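Local coordinates for putative iron binding protein (Bordetella pertussis Tohama I, PDB 2OWT) that binds ferric iron and probably captures it in the periplasm for uptake by an ABC transporter, at residues R105-Y110 with G194-Y199; Y143-V148 with Q311-V316. All coordinates share one frame; numbering follows the deposited sequence.

Contact 1. Residues R105-Y110 with G194-Y199; sequences RDRVLY and GLANAY. With FE (Fe (III) ion), chain B; CO3 (carbonate ion), chain C.
With chi1 at 38°, Arg-105 wedges its CG between the backbone N and the carbonyl carbon, and bends at chi2 and chi3 then bring one guanidinium face to Tyr-199, whose CG is placed likewise. The two planes lie 37° apart, with Tyr-199 CE2 over the guanidinium centre. Tyr-199 suits its place because its phenol oxygen is a hard ligand for ferric iron: OH binds the iron at 1.9 Å, the metal lying at the ring edge. Arg-105 NH2 donates a nearly straight bond (165°) to O2 of the iron-bound carbonate, 2.9 Å away; the positive charge probably steadies this anion, and Arg-105 NH1 forms a salt bridge with Glu-276. The strands run antiparallel, Val-108 N reaching Ala-196 O at 2.8 Å. Ala-196 is small enough for its CB to sit over the Tyr-110 ring, 3.6 Å from the centroid, a CH-pi contact, while Tyr-110 OH donates to Asn-197 O at 2.6 Å from above the carbonyl plane. Arg-107 NH1 makes a weak bond to Asn-197 OD1 and a salt bridge to Asp-179. Strand 100-112 pairs on its other side with strands 220-223 and 237-245; helices 180-187 and 198-205 pack on Tyr-110, and helix 142-170 on Leu-195.

Contact 2. Residues Y143-V148 with Q311-V316; sequences YNTALV and QASELV. With FE (Fe (III) ion), chain B.
Thr-145 and Val-148 meet Ala-312, Ser-313 and Val-316 where two short helical segments pass nearly at right angles, their axes 8.5 Å apart and their N-to-C directions at 104°. Ala-312 makes this closeness possible: its lone methyl enters beside the backbone of the other helix, CB lying 3.3 Å from Thr-145 O, while the CA atoms of Val-148 and Ala-312 come within 5.5 Å. Val-148 spreads two branches over the facing helix. CG1, anti to the backbone N (chi1 176°), rests on Ala-312 CB at 3.7 Å, and CG2 reaches Val-316 CG2, 4.2 Å away, the two valines crossing at a slant. Beta-branched residues suit such a place, since they offer broad, rigid apolar surface. This is plain helix-to-helix packing within the periplasmic-binding-protein fold: the C-terminal helix 309-318 lies across the start of the long helix 142-170, whose first turn also supplies the iron ligand Tyr-143. No hydrogen bond spans the segments. Thr-145 presents its methyl to helix 309-318, CG2 meeting Ser-313 CB at 4.0 Å, and its hydroxyl makes a weak bond back to Pro-142 O. Ser-313 likewise contributes its carbon to the contact, OG being hydrogen-bonded to Gln-140.

The centres of contacts 1 and 2 lie about 16 Å apart, and a segment of each supplies a ligand to the same iron, Tyr-199 from 194-199 and Tyr-143 from 143-148, with Tyr-200 as a further ligand. Along the chain the segments alternate, strand 100-112 coming first, then helix 142-170, strand 193-197 running into helix 198-205, and finally helix 309-318. Helix 142-170 packs against the sheet, Leu-147 on Leu-195, and Asn-144 OD1 accepts a hydrogen bond from Arg-107 NE. The helix thus carries its tyrosine to the metal from beside the strand pair, with helix 309-318 packed farther from the iron. Tyr-143, over fifty residues before the adjacent pair Tyr-199 and Tyr-200, joins them at one ferric site.

Contact 1. Residues R105-Y110 with G194-Y199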
loop_
_atom_site.group_PDB
_atom_site.type_symbol
_atom_site.label_atom_id
_atom_site.label_comp_id
_atom_site.label_asym_id
_atom_site.label_seq_id
_atom_site.Cartn_x
_atom_site.Cartn_y
_atom_site.Cartn_z
ATOM N N ARG A 105 -2.014 1.766 5.354
ATOM C CA ARG A 105 -3.138 1.545 4.454
ATOM C C ARG A 105 -3.717 0.171 4.743
ATOM O O ARG A 105 -3.005 -0.717 5.197
ATOM C CB ARG A 105 -2.680 1.582 2.991
ATOM C CG ARG A 105 -1.317 0.929 2.751
ATOM C CD ARG A 105 -0.317 1.960 2.229
ATOM N NE ARG A 105 -0.227 1.703 0.805
ATOM C CZ ARG A 105 -0.208 2.609 -0.150
ATOM N NH1 ARG A 105 -0.246 3.904 0.113
ATOM N NH2 ARG A 105 -0.156 2.182 -1.395
ATOM N N ASP A 106 -5.002 -0.009 4.466
ATOM C CA ASP A 106 -5.646 -1.309 4.661
ATOM C C ASP A 106 -6.279 -1.802 3.357
ATOM O O ASP A 106 -6.777 -1.005 2.560
ATOM C CB ASP A 106 -6.656 -1.277 5.830
ATOM C CG ASP A 106 -7.710 -0.172 5.692
ATOM O OD1 ASP A 106 -7.507 0.811 4.947
ATOM O OD2 ASP A 106 -8.762 -0.274 6.348
ATOM N N ARG A 107 -6.216 -3.110 3.131
ATOM C CA ARG A 107 -6.860 -3.723 1.982
ATOM C C ARG A 107 -8.223 -4.212 2.426
ATOM O O ARG A 107 -8.332 -5.103 3.267
ATOM C CB ARG A 107 -6.009 -4.863 1.411
ATOM C CG ARG A 107 -6.348 -5.236 -0.026
ATOM C CD ARG A 107 -5.124 -5.698 -0.781
ATOM N NE ARG A 107 -5.361 -5.821 -2.217
ATOM C CZ ARG A 107 -5.482 -4.795 -3.063
ATOM N NH1 ARG A 107 -5.412 -3.534 -2.621
ATOM N NH2 ARG A 107 -5.676 -5.028 -4.360
ATOM N N VAL A 108 -9.263 -3.614 1.855
ATOM C CA VAL A 108 -10.631 -3.775 2.354
ATOM C C VAL A 108 -11.554 -4.272 1.243
ATOM O O VAL A 108 -11.113 -4.487 0.112
ATOM C CB VAL A 108 -11.173 -2.430 2.928
ATOM C CG1 VAL A 108 -10.345 -1.965 4.092
ATOM C CG2 VAL A 108 -11.185 -1.344 1.850
ATOM N N LEU A 109 -12.838 -4.427 1.556
ATOM C CA LEU A 109 -13.828 -4.846 0.565
ATOM C C LEU A 109 -14.633 -3.647 0.054
ATOM O O LEU A 109 -15.241 -2.913 0.836
ATOM C CB LEU A 109 -14.752 -5.917 1.150
ATOM C CG LEU A 109 -15.624 -6.777 0.236
ATOM C CD1 LEU A 109 -14.814 -7.867 -0.471
ATOM C CD2 LEU A 109 -16.739 -7.413 1.056
ATOM N N TYR A 110 -14.596 -3.438 -1.259
ATOM C CA TYR A 110 -15.462 -2.460 -1.915
ATOM C C TYR A 110 -16.805 -3.140 -2.052
ATOM O O TYR A 110 -16.876 -4.293 -2.479
ATOM C CB TYR A 110 -14.922 -2.082 -3.297
ATOM C CG TYR A 110 -13.693 -1.179 -3.297
ATOM C CD1 TYR A 110 -12.928 -0.978 -2.137
ATOM C CD2 TYR A 110 -13.276 -0.554 -4.479
ATOM C CE1 TYR A 110 -11.783 -0.154 -2.152
ATOM C CE2 TYR A 110 -12.144 0.260 -4.515
ATOM C CZ TYR A 110 -11.398 0.456 -3.350
ATOM O OH TYR A 110 -10.284 1.258 -3.399
ATOM N N GLY A 194 -15.277 -6.462 -4.162
ATOM C CA GLY A 194 -13.895 -6.666 -4.615
ATOM C C GLY A 194 -12.896 -6.204 -3.580
ATOM O O GLY A 194 -13.227 -5.366 -2.749
ATOM N N LEU A 195 -11.682 -6.766 -3.620
ATOM C CA LEU A 195 -10.591 -6.364 -2.705
ATOM C C LEU A 195 -9.808 -5.181 -3.235
ATOM O O LEU A 195 -9.413 -5.173 -4.396
ATOM C CB LEU A 195 -9.616 -7.523 -2.469
ATOM C CG LEU A 195 -9.925 -8.584 -1.420
ATOM C CD1 LEU A 195 -8.788 -9.578 -1.451
ATOM C CD2 LEU A 195 -10.106 -7.999 -0.012
ATOM N N ALA A 196 -9.583 -4.180 -2.388
ATOM C CA ALA A 196 -8.812 -2.996 -2.788
ATOM C C ALA A 196 -8.520 -2.068 -1.608
ATOM O O ALA A 196 -9.121 -2.211 -0.549
ATOM C CB ALA A 196 -9.517 -2.243 -3.910
ATOM N N ASN A 197 -7.599 -1.122 -1.797
ATOM C CA ASN A 197 -7.149 -0.239 -0.717
ATOM C C ASN A 197 -8.147 0.886 -0.445
ATOM O O ASN A 197 -8.639 1.542 -1.375
ATOM C CB ASN A 197 -5.743 0.320 -1.018
ATOM C CG ASN A 197 -4.623 -0.737 -0.861
ATOM O OD1 ASN A 197 -4.826 -1.809 -0.307
ATOM N ND2 ASN A 197 -3.448 -0.419 -1.361
ATOM N N ALA A 198 -8.447 1.106 0.829
ATOM C CA ALA A 198 -9.505 2.053 1.213
ATOM C C ALA A 198 -9.151 3.498 0.904
ATOM O O ALA A 198 -10.048 4.303 0.658
ATOM C CB ALA A 198 -9.890 1.904 2.689
ATOM N N TYR A 199 -7.860 3.831 0.899
ATOM C CA TYR A 199 -7.464 5.215 0.624
ATOM C C TYR A 199 -7.922 5.704 -0.762
ATOM O O TYR A 199 -8.194 6.888 -0.924
ATOM C CB TYR A 199 -5.960 5.462 0.871
ATOM C CG TYR A 199 -5.014 4.685 -0.004
ATOM C CD1 TYR A 199 -4.655 5.155 -1.266
ATOM C CD2 TYR A 199 -4.443 3.498 0.444
ATOM C CE1 TYR A 199 -3.780 4.438 -2.073
ATOM C CE2 TYR A 199 -3.577 2.774 -0.358
ATOM C CZ TYR A 199 -3.246 3.249 -1.611
ATOM O OH TYR A 199 -2.386 2.533 -2.413
HETATM FE FE FE B . -1.510 2.791 -4.057
HETATM C C CO3 C . 0.150 4.587 -4.439
HETATM O O1 CO3 C . -0.163 3.998 -5.550
HETATM O O2 CO3 C . -0.522 4.287 -3.377
HETATM O O3 CO3 C . 1.115 5.451 -4.378
HETATM O O HOH W 1 -6.250 2.318 3.177
#

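Contact 2. Residues Y143-V148 with Q311-V316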
loop_
_atom_site.group_PDB
_atom_site.type_symbol
_atom_site.label_atom_id
_atom_site.label_comp_id
_atom_site.label_asym_id
_atom_site.label_seq_id
_atom_site.Cartn_x
_atom_site.Cartn_y
_atom_site.Cartn_z
ATOM N N TYR A 143 0.178 -5.270 -3.484
ATOM C CA TYR A 143 -0.929 -5.138 -2.528
ATOM C C TYR A 143 -1.538 -6.503 -2.220
ATOM O O TYR A 143 -1.856 -6.806 -1.068
ATOM C CB TYR A 143 -2.045 -4.204 -3.052
ATOM C CG TYR A 143 -1.655 -2.763 -3.337
ATOM C CD1 TYR A 143 -2.377 -2.001 -4.249
ATOM C CD2 TYR A 143 -0.574 -2.163 -2.695
ATOM C CE1 TYR A 143 -2.027 -0.683 -4.526
ATOM C CE2 TYR A 143 -0.213 -0.855 -2.967
ATOM C CZ TYR A 143 -0.943 -0.122 -3.878
ATOM O OH TYR A 143 -0.583 1.185 -4.134
ATOM N N ASN A 144 -1.709 -7.308 -3.270
ATOM C CA ASN A 144 -2.303 -8.644 -3.159
ATOM C C ASN A 144 -1.327 -9.695 -2.635
ATOM O O ASN A 144 -1.690 -10.446 -1.737
ATOM C CB ASN A 144 -2.934 -9.099 -4.483
ATOM C CG ASN A 144 -4.218 -8.348 -4.806
ATOM O OD1 ASN A 144 -5.078 -8.160 -3.941
ATOM N ND2 ASN A 144 -4.346 -7.910 -6.047
ATOM N N THR A 145 -0.100 -9.748 -3.167
ATOM C CA THR A 145 0.860 -10.751 -2.686
ATOM C C THR A 145 1.092 -10.608 -1.187
ATOM O O THR A 145 1.137 -11.611 -0.477
ATOM C CB THR A 145 2.214 -10.787 -3.457
ATOM O OG1 THR A 145 2.801 -9.491 -3.477
ATOM C CG2 THR A 145 2.025 -11.290 -4.910
ATOM N N ALA A 146 1.186 -9.367 -0.703
ATOM C CA ALA A 146 1.239 -9.094 0.733
ATOM C C ALA A 146 0.022 -9.647 1.489
ATOM O O ALA A 146 0.168 -10.205 2.571
ATOM C CB ALA A 146 1.362 -7.606 0.977
ATOM N N LEU A 147 -1.173 -9.474 0.927
ATOM C CA LEU A 147 -2.397 -9.975 1.551
ATOM C C LEU A 147 -2.362 -11.502 1.617
ATOM O O LEU A 147 -2.620 -12.104 2.669
ATOM C CB LEU A 147 -3.637 -9.498 0.785
ATOM C CG LEU A 147 -5.020 -9.944 1.278
ATOM C CD1 LEU A 147 -5.377 -9.297 2.592
ATOM C CD2 LEU A 147 -6.069 -9.612 0.237
ATOM N N VAL A 148 -2.028 -12.105 0.476
ATOM C CA VAL A 148 -1.831 -13.551 0.350
ATOM C C VAL A 148 -0.736 -14.034 1.317
ATOM O O VAL A 148 -0.861 -15.100 1.915
ATOM C CB VAL A 148 -1.498 -13.941 -1.130
ATOM C CG1 VAL A 148 -1.184 -15.428 -1.260
ATOM C CG2 VAL A 148 -2.646 -13.540 -2.081
ATOM N N GLN A 311 6.605 -17.052 -1.407
ATOM C CA GLN A 311 5.663 -18.165 -1.483
ATOM C C GLN A 311 4.275 -17.716 -1.958
ATOM O O GLN A 311 3.654 -18.389 -2.786
ATOM C CB GLN A 311 5.575 -18.906 -0.147
ATOM C CG GLN A 311 4.828 -20.219 -0.280
ATOM C CD GLN A 311 4.716 -20.987 1.012
ATOM O OE1 GLN A 311 4.883 -20.442 2.111
ATOM N NE2 GLN A 311 4.416 -22.269 0.889
ATOM N N ALA A 312 3.807 -16.577 -1.437
ATOM C CA ALA A 312 2.543 -15.955 -1.856
ATOM C C ALA A 312 2.446 -15.829 -3.371
ATOM O O ALA A 312 1.440 -16.192 -3.975
ATOM C CB ALA A 312 2.383 -14.579 -1.207
ATOM N N SER A 313 3.516 -15.321 -3.974
ATOM C CA SER A 313 3.559 -15.058 -5.398
ATOM C C SER A 313 3.591 -16.338 -6.238
ATOM O O SER A 313 2.996 -16.376 -7.317
ATOM C CB SER A 313 4.750 -14.174 -5.716
ATOM O OG SER A 313 4.846 -13.965 -7.099
ATOM N N GLU A 314 4.289 -17.370 -5.751
ATOM C CA GLU A 314 4.281 -18.684 -6.413
ATOM C C GLU A 314 2.887 -19.329 -6.356
ATOM O O GLU A 314 2.442 -19.933 -7.331
ATOM C CB GLU A 314 5.326 -19.627 -5.798
ATOM C CG GLU A 314 6.774 -19.337 -6.220
ATOM C CD GLU A 314 7.798 -20.071 -5.363
ATOM O OE1 GLU A 314 7.407 -20.572 -4.281
ATOM O OE2 GLU A 314 8.993 -20.151 -5.759
ATOM N N LEU A 315 2.205 -19.197 -5.219
ATOM C CA LEU A 315 0.857 -19.739 -5.078
ATOM C C LEU A 315 -0.123 -19.066 -6.044
ATOM O O LEU A 315 -0.975 -19.733 -6.636
ATOM C CB LEU A 315 0.349 -19.606 -3.638
ATOM C CG LEU A 315 0.841 -20.576 -2.562
ATOM C CD1 LEU A 315 0.200 -20.215 -1.225
ATOM C CD2 LEU A 315 0.540 -22.034 -2.922
ATOM N N VAL A 316 0.007 -17.748 -6.198
ATOM C CA VAL A 316 -0.860 -17.003 -7.099
ATOM C C VAL A 316 -0.655 -17.535 -8.509
ATOM O O VAL A 316 -1.619 -17.777 -9.246
ATOM C CB VAL A 316 -0.607 -15.479 -7.020
ATOM C CG1 VAL A 316 -1.369 -14.730 -8.120
ATOM C CG2 VAL A 316 -0.978 -14.939 -5.646
HETATM FE FE FE B . -1.510 2.791 -4.057
#